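Local coordinates for protein phospholethanolamine N-methyltransferase 2 (Haemonchus contortus, PDB 4KRI) that transfers methyl groups from S-adenosylmethionine to phosphoethanolamine derivatives such as phosphomonomethylethanolamine, probably completing the later steps of nematode phosphocholine synthesis, at residues E7-I11 and A38-F43; E22-I28 and K46-C52. Residue numbers count along the deposited sequence, not the author numbering.

Contact 1 (E7-I11 and A38-F43); sequences ERQLI and ALTEQF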
loop_
_atom_site.group_PDB
_atom_site.type_symbol
_atom_site.label_atom_id
_atom_site.label_comp_id
_atom_site.label_asym_id
_atom_site.label_seq_id
_atom_site.Cartn_x
_atom_site.Cartn_y
_atom_site.Cartn_z
ATOM N N GLU A 7 -18.364 12.276 -3.797
ATOM C CA GLU A 7 -18.510 12.013 -5.225
ATOM C C GLU A 7 -17.351 12.597 -6.021
ATOM O O GLU A 7 -16.919 12.013 -7.017
ATOM C CB GLU A 7 -19.856 12.522 -5.751
ATOM C CG GLU A 7 -21.026 11.635 -5.375
ATOM C CD GLU A 7 -21.456 11.787 -3.934
ATOM O OE1 GLU A 7 -21.353 12.906 -3.394
ATOM O OE2 GLU A 7 -21.910 10.786 -3.340
ATOM N N ARG A 8 -16.832 13.743 -5.583
ATOM C CA ARG A 8 -15.671 14.302 -6.258
ATOM C C ARG A 8 -14.470 13.378 -6.121
ATOM O O ARG A 8 -13.717 13.197 -7.077
ATOM C CB ARG A 8 -15.364 15.719 -5.772
ATOM C CG ARG A 8 -16.397 16.723 -6.307
ATOM C CD ARG A 8 -16.025 18.150 -6.000
ATOM N NE ARG A 8 -14.743 18.523 -6.586
ATOM C CZ ARG A 8 -14.594 19.111 -7.771
ATOM N NH1 ARG A 8 -15.653 19.397 -8.526
ATOM N NH2 ARG A 8 -13.378 19.420 -8.199
ATOM N N GLN A 9 -14.308 12.762 -4.952
ATOM C CA GLN A 9 -13.194 11.838 -4.774
ATOM C C GLN A 9 -13.357 10.574 -5.633
ATOM O O GLN A 9 -12.370 10.055 -6.163
ATOM C CB GLN A 9 -13.004 11.476 -3.286
ATOM C CG GLN A 9 -11.694 10.754 -3.036
ATOM C CD GLN A 9 -11.548 10.189 -1.633
ATOM O OE1 GLN A 9 -12.351 10.471 -0.735
ATOM N NE2 GLN A 9 -10.512 9.377 -1.441
ATOM N N LEU A 10 -14.593 10.090 -5.787
ATOM C CA LEU A 10 -14.827 8.917 -6.631
ATOM C C LEU A 10 -14.376 9.197 -8.061
ATOM O O LEU A 10 -13.754 8.343 -8.700
ATOM C CB LEU A 10 -16.302 8.498 -6.627
ATOM C CG LEU A 10 -16.833 7.996 -5.289
ATOM C CD1 LEU A 10 -18.249 7.481 -5.446
ATOM C CD2 LEU A 10 -15.928 6.910 -4.751
ATOM N N ILE A 11 -14.686 10.395 -8.554
ATOM C CA ILE A 11 -14.302 10.767 -9.917
ATOM C C ILE A 11 -12.800 11.009 -10.021
ATOM O O ILE A 11 -12.187 10.708 -11.054
ATOM C CB ILE A 11 -15.109 11.997 -10.417
ATOM C CG1 ILE A 11 -16.603 11.682 -10.418
ATOM C CG2 ILE A 11 -14.667 12.426 -11.810
ATOM C CD1 ILE A 11 -16.922 10.342 -11.015
ATOM N N ALA A 38 -25.317 13.753 -7.805
ATOM C CA ALA A 38 -24.041 14.428 -7.571
ATOM C C ALA A 38 -22.937 13.840 -8.453
ATOM O O ALA A 38 -22.065 14.561 -8.943
ATOM C CB ALA A 38 -23.651 14.328 -6.106
ATOM N N LEU A 39 -22.963 12.524 -8.637
ATOM C CA LEU A 39 -22.019 11.873 -9.540
ATOM C C LEU A 39 -22.276 12.281 -10.987
ATOM O O LEU A 39 -21.344 12.580 -11.734
ATOM C CB LEU A 39 -22.110 10.350 -9.415
ATOM C CG LEU A 39 -21.357 9.640 -8.297
ATOM C CD1 LEU A 39 -21.718 8.160 -8.273
ATOM C CD2 LEU A 39 -19.850 9.821 -8.474
ATOM N N THR A 40 -23.544 12.299 -11.380
ATOM C CA THR A 40 -23.905 12.633 -12.756
ATOM C C THR A 40 -23.459 14.038 -13.144
ATOM O O THR A 40 -22.961 14.248 -14.250
ATOM C CB THR A 40 -25.424 12.491 -12.992
ATOM O OG1 THR A 40 -25.813 11.122 -12.810
ATOM C CG2 THR A 40 -25.790 12.923 -14.407
ATOM N N GLU A 41 -23.623 14.995 -12.233
ATOM C CA GLU A 41 -23.294 16.392 -12.524
ATOM C C GLU A 41 -21.794 16.618 -12.669
ATOM O O GLU A 41 -21.363 17.685 -13.103
ATOM C CB GLU A 41 -23.864 17.339 -11.457
ATOM C CG GLU A 41 -25.374 17.557 -11.523
ATOM C CD GLU A 41 -25.856 18.092 -12.868
ATOM O OE1 GLU A 41 -25.463 19.212 -13.263
ATOM O OE2 GLU A 41 -26.642 17.389 -13.532
ATOM N N GLN A 42 -21.008 15.613 -12.301
ATOM C CA GLN A 42 -19.558 15.667 -12.438
ATOM C C GLN A 42 -19.127 15.533 -13.895
ATOM O O GLN A 42 -17.990 15.850 -14.243
ATOM C CB GLN A 42 -18.913 14.556 -11.610
ATOM C CG GLN A 42 -18.880 14.823 -10.105
ATOM C CD GLN A 42 -17.858 15.876 -9.737
ATOM O OE1 GLN A 42 -16.652 15.657 -9.864
ATOM N NE2 GLN A 42 -18.335 17.033 -9.300
ATOM N N PHE A 43 -20.031 15.057 -14.745
ATOM C CA PHE A 43 -19.681 14.798 -16.139
ATOM C C PHE A 43 -20.229 15.856 -17.087
ATOM O O PHE A 43 -21.271 16.462 -16.817
ATOM C CB PHE A 43 -20.140 13.393 -16.556
ATOM C CG PHE A 43 -19.471 12.286 -15.780
ATOM C CD1 PHE A 43 -18.126 12.017 -15.970
ATOM C CD2 PHE A 43 -20.182 11.523 -14.863
ATOM C CE1 PHE A 43 -17.495 10.998 -15.263
ATOM C CE2 PHE A 43 -19.560 10.509 -14.151
ATOM C CZ PHE A 43 -18.215 10.248 -14.353
HETATM O O HOH W 1 -13.690 14.912 -9.214
#
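Side-by-side packing of two helices on one face of a β-sheet defines this contact, which lies in the N-terminal α/β domain. Residues 7-11 belong to helix 5-18, and residues 38-43 lie on helix 33-40 and run on into a turn. The neighbouring strands run in the order 48-52, 25-29, 64-70, 98-105, parallel to one another, an arrangement consistent with a Rossmann-like methyltransferase fold. The methylation site with its bound ligands is built from later residues, so the packing here is structural. The closest backbone approach is at E7 and L39, whose CA atoms are 5.6 Å apart; between R8 and Q42 the CA separation is 7.4 Å. Together the segments bury 401 Å². L39 is central to the apolar part: its CD2 lies 4.1 Å from L10 CD1 and 3.9 Å from I11 CD1, while its CG meets the aliphatic CG of E7 at 3.6 Å. L39 and I11 also reach I68 of strand 64-70, which places the helix-helix seam directly over the sheet. Further along, a type I turn from T40 to F43, with F43 N bonded to T40 O at 3.1 Å, brings Q42 and F43 back towards helix 5-18. Q42 CB then covers I11 CG1 at 3.9 Å, and F43 CZ approaches I11 CD1 at 3.6 Å. The segments share no direct hydrogen bond. Polar linkage comes instead through one water, which donates to R8 O at 2.7 Å and to Q42 OE1 at 3.1 Å.

Contact 2 (E22-I28 and K46-C52); sequences EPQQVGI and KTATSFC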
loop_
_atom_site.group_PDB
_atom_site.type_symbol
_atom_site.label_atom_id
_atom_site.label_comp_id
_atom_site.label_asym_id
_atom_site.label_seq_id
_atom_site.Cartn_x
_atom_site.Cartn_y
_atom_site.Cartn_z
ATOM N N GLU A 22 -12.111 12.095 -20.928
ATOM C CA GLU A 22 -13.449 12.044 -20.374
ATOM C C GLU A 22 -14.082 10.764 -20.891
ATOM O O GLU A 22 -14.036 10.487 -22.092
ATOM C CB GLU A 22 -14.259 13.278 -20.759
ATOM C CG GLU A 22 -13.785 14.554 -20.062
ATOM C CD GLU A 22 -13.887 14.475 -18.549
ATOM O OE1 GLU A 22 -14.897 13.952 -18.027
ATOM O OE2 GLU A 22 -12.961 14.953 -17.865
ATOM N N PRO A 23 -14.670 9.979 -19.982
ATOM C CA PRO A 23 -15.231 8.690 -20.394
ATOM C C PRO A 23 -16.455 8.883 -21.290
ATOM O O PRO A 23 -17.312 9.735 -21.005
ATOM C CB PRO A 23 -15.613 8.030 -19.064
ATOM C CG PRO A 23 -15.858 9.196 -18.120
ATOM C CD PRO A 23 -14.895 10.269 -18.551
ATOM N N GLN A 24 -16.542 8.112 -22.369
ATOM C CA GLN A 24 -17.650 8.297 -23.312
ATOM C C GLN A 24 -18.950 7.742 -22.775
ATOM O O GLN A 24 -20.005 8.353 -22.954
ATOM C CB GLN A 24 -17.340 7.655 -24.666
ATOM C CG GLN A 24 -16.203 8.337 -25.434
ATOM C CD GLN A 24 -15.873 7.617 -26.730
ATOM O OE1 GLN A 24 -15.931 6.391 -26.802
ATOM N NE2 GLN A 24 -15.541 8.378 -27.763
ATOM N N GLN A 25 -18.878 6.579 -22.135
ATOM C CA GLN A 25 -20.072 5.965 -21.541
ATOM C C GLN A 25 -19.817 5.613 -20.084
ATOM O O GLN A 25 -18.884 4.867 -19.777
ATOM C CB GLN A 25 -20.471 4.693 -22.297
ATOM C CG GLN A 25 -20.888 4.902 -23.748
ATOM C CD GLN A 25 -22.259 5.541 -23.904
ATOM O OE1 GLN A 25 -23.167 5.326 -23.093
ATOM N NE2 GLN A 25 -22.416 6.330 -24.963
ATOM N N VAL A 26 -20.651 6.136 -19.189
ATOM C CA VAL A 26 -20.490 5.866 -17.759
ATOM C C VAL A 26 -21.767 5.233 -17.226
ATOM O O VAL A 26 -22.865 5.638 -17.606
ATOM C CB VAL A 26 -20.190 7.163 -16.984
ATOM C CG1 VAL A 26 -20.258 6.935 -15.478
ATOM C CG2 VAL A 26 -18.828 7.666 -17.354
ATOM N N GLY A 27 -21.624 4.198 -16.403
ATOM C CA GLY A 27 -22.758 3.614 -15.707
ATOM C C GLY A 27 -22.605 3.927 -14.232
ATOM O O GLY A 27 -21.479 3.976 -13.727
ATOM N N ILE A 28 -23.728 4.165 -13.560
ATOM C CA ILE A 28 -23.739 4.443 -12.131
ATOM C C ILE A 28 -24.746 3.525 -11.448
ATOM O O ILE A 28 -25.907 3.479 -11.832
ATOM C CB ILE A 28 -24.138 5.907 -11.865
ATOM C CG1 ILE A 28 -23.116 6.851 -12.516
ATOM C CG2 ILE A 28 -24.224 6.175 -10.362
ATOM C CD1 ILE A 28 -23.504 8.315 -12.479
ATOM N N LYS A 46 -19.513 15.326 -23.231
ATOM C CA LYS A 46 -18.834 14.249 -23.945
ATOM C C LYS A 46 -19.089 12.889 -23.303
ATOM O O LYS A 46 -18.624 11.858 -23.801
ATOM C CB LYS A 46 -17.325 14.531 -24.056
ATOM C CG LYS A 46 -17.008 15.686 -24.999
ATOM C CD LYS A 46 -15.522 16.044 -24.960
ATOM C CE LYS A 46 -15.112 16.566 -23.588
ATOM N NZ LYS A 46 -13.634 16.822 -23.493
ATOM N N THR A 47 -19.856 12.884 -22.216
ATOM C CA THR A 47 -20.136 11.652 -21.498
ATOM C C THR A 47 -21.626 11.360 -21.515
ATOM O O THR A 47 -22.433 12.261 -21.271
ATOM C CB THR A 47 -19.695 11.771 -20.034
ATOM O OG1 THR A 47 -18.279 11.975 -19.980
ATOM C CG2 THR A 47 -20.068 10.509 -19.250
ATOM N N ALA A 48 -21.987 10.117 -21.822
ATOM C CA ALA A 48 -23.374 9.674 -21.692
ATOM C C ALA A 48 -23.455 8.843 -20.437
ATOM O O ALA A 48 -22.606 7.985 -20.210
ATOM C CB ALA A 48 -23.802 8.848 -22.899
ATOM N N THR A 49 -24.471 9.084 -19.612
ATOM C CA THR A 49 -24.547 8.383 -18.334
ATOM C C THR A 49 -25.812 7.543 -18.225
ATOM O O THR A 49 -26.898 8.005 -18.588
ATOM C CB THR A 49 -24.456 9.376 -17.150
ATOM O OG1 THR A 49 -24.727 8.690 -15.922
ATOM C CG2 THR A 49 -25.463 10.495 -17.318
ATOM N N SER A 50 -25.661 6.306 -17.755
ATOM C CA SER A 50 -26.818 5.463 -17.456
ATOM C C SER A 50 -26.814 5.189 -15.963
ATOM O O SER A 50 -25.759 4.916 -15.399
ATOM C CB SER A 50 -26.720 4.125 -18.188
ATOM O OG SER A 50 -26.468 4.307 -19.571
ATOM N N PHE A 51 -27.972 5.229 -15.312
ATOM C CA PHE A 51 -27.972 4.891 -13.891
ATOM C C PHE A 51 -28.978 3.811 -13.506
ATOM O O PHE A 51 -30.042 3.671 -14.116
ATOM C CB PHE A 51 -28.136 6.137 -13.011
ATOM C CG PHE A 51 -29.517 6.722 -13.028
ATOM C CD1 PHE A 51 -30.488 6.271 -12.143
ATOM C CD2 PHE A 51 -29.837 7.748 -13.906
ATOM C CE1 PHE A 51 -31.759 6.814 -12.151
ATOM C CE2 PHE A 51 -31.110 8.302 -13.915
ATOM C CZ PHE A 51 -32.072 7.834 -13.040
ATOM N N CYS A 52 -28.640 3.050 -12.474
ATOM C CA CYS A 52 -29.591 2.103 -11.922
ATOM C C CYS A 52 -29.465 2.005 -10.414
ATOM O O CYS A 52 -28.485 2.466 -9.830
ATOM C CB CYS A 52 -29.456 0.736 -12.579
ATOM S SG CYS A 52 -27.795 0.050 -12.632
HETATM O O HOH W 2 -17.364 14.368 -18.988
HETATM O O HOH W 3 -23.852 4.894 -20.328
#
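The shortest polar link is the hydrogen bond from T47 OG1 to P23 O, 2.6 Å, made where the loops lead into the two strands. Beyond it, five backbone bonds follow a parallel register: A48 N to Q24 O, V26 N to A48 O and S50 N to V26 O at 2.9 Å each, then I28 N to S50 O and C52 N to I28 O at 2.8 Å each. CA-H...O contacts accompany them, such as F51 CA to I28 O at 3.2 Å. Water 2 donates to E22 OE1 and to T47 OG1, both at 2.7 Å. The segment axes approach to 4.6 Å at 18°, and the strands are the two β elements of a β-α-β unit connected through helix 33-40, with strand 48-52 beside 25-29 in the N-terminal sheet. V26, I28, T49 and F51 point to the same face of that sheet, where I28 and T49 meet the helix and the F51 ring forms a cation-pi interaction with R36. Along this face V26 CG2 packs on T47 CG2 at 3.6 Å, and I28 CB lies 4.2 Å from F51 CB. On the other face, Q25 NE2 stands 3.5 Å from A48 CB.

In the fold
From the N terminus, helix 5-18 supplies residues 7-11, strand 25-29 supplies most of 22-28, helix 33-40 leads into 38-43, and strand 48-52 ends the series. Contact 1 closes a loop of 26 intervening residues and contact 2 one of 17. Their segments alternate along the chain, so the loops cross: 22-28 falls between the halves of contact 1, and 38-43 between those of contact 2. The contact centres are 11 Å apart, and packing joins them directly, with T40 OG1 3.6 Å from I28 CD1 and F43 CE1 3.8 Å from P23 CG. Contact 1 therefore joins the helical layer, contact 2 the strands beneath it.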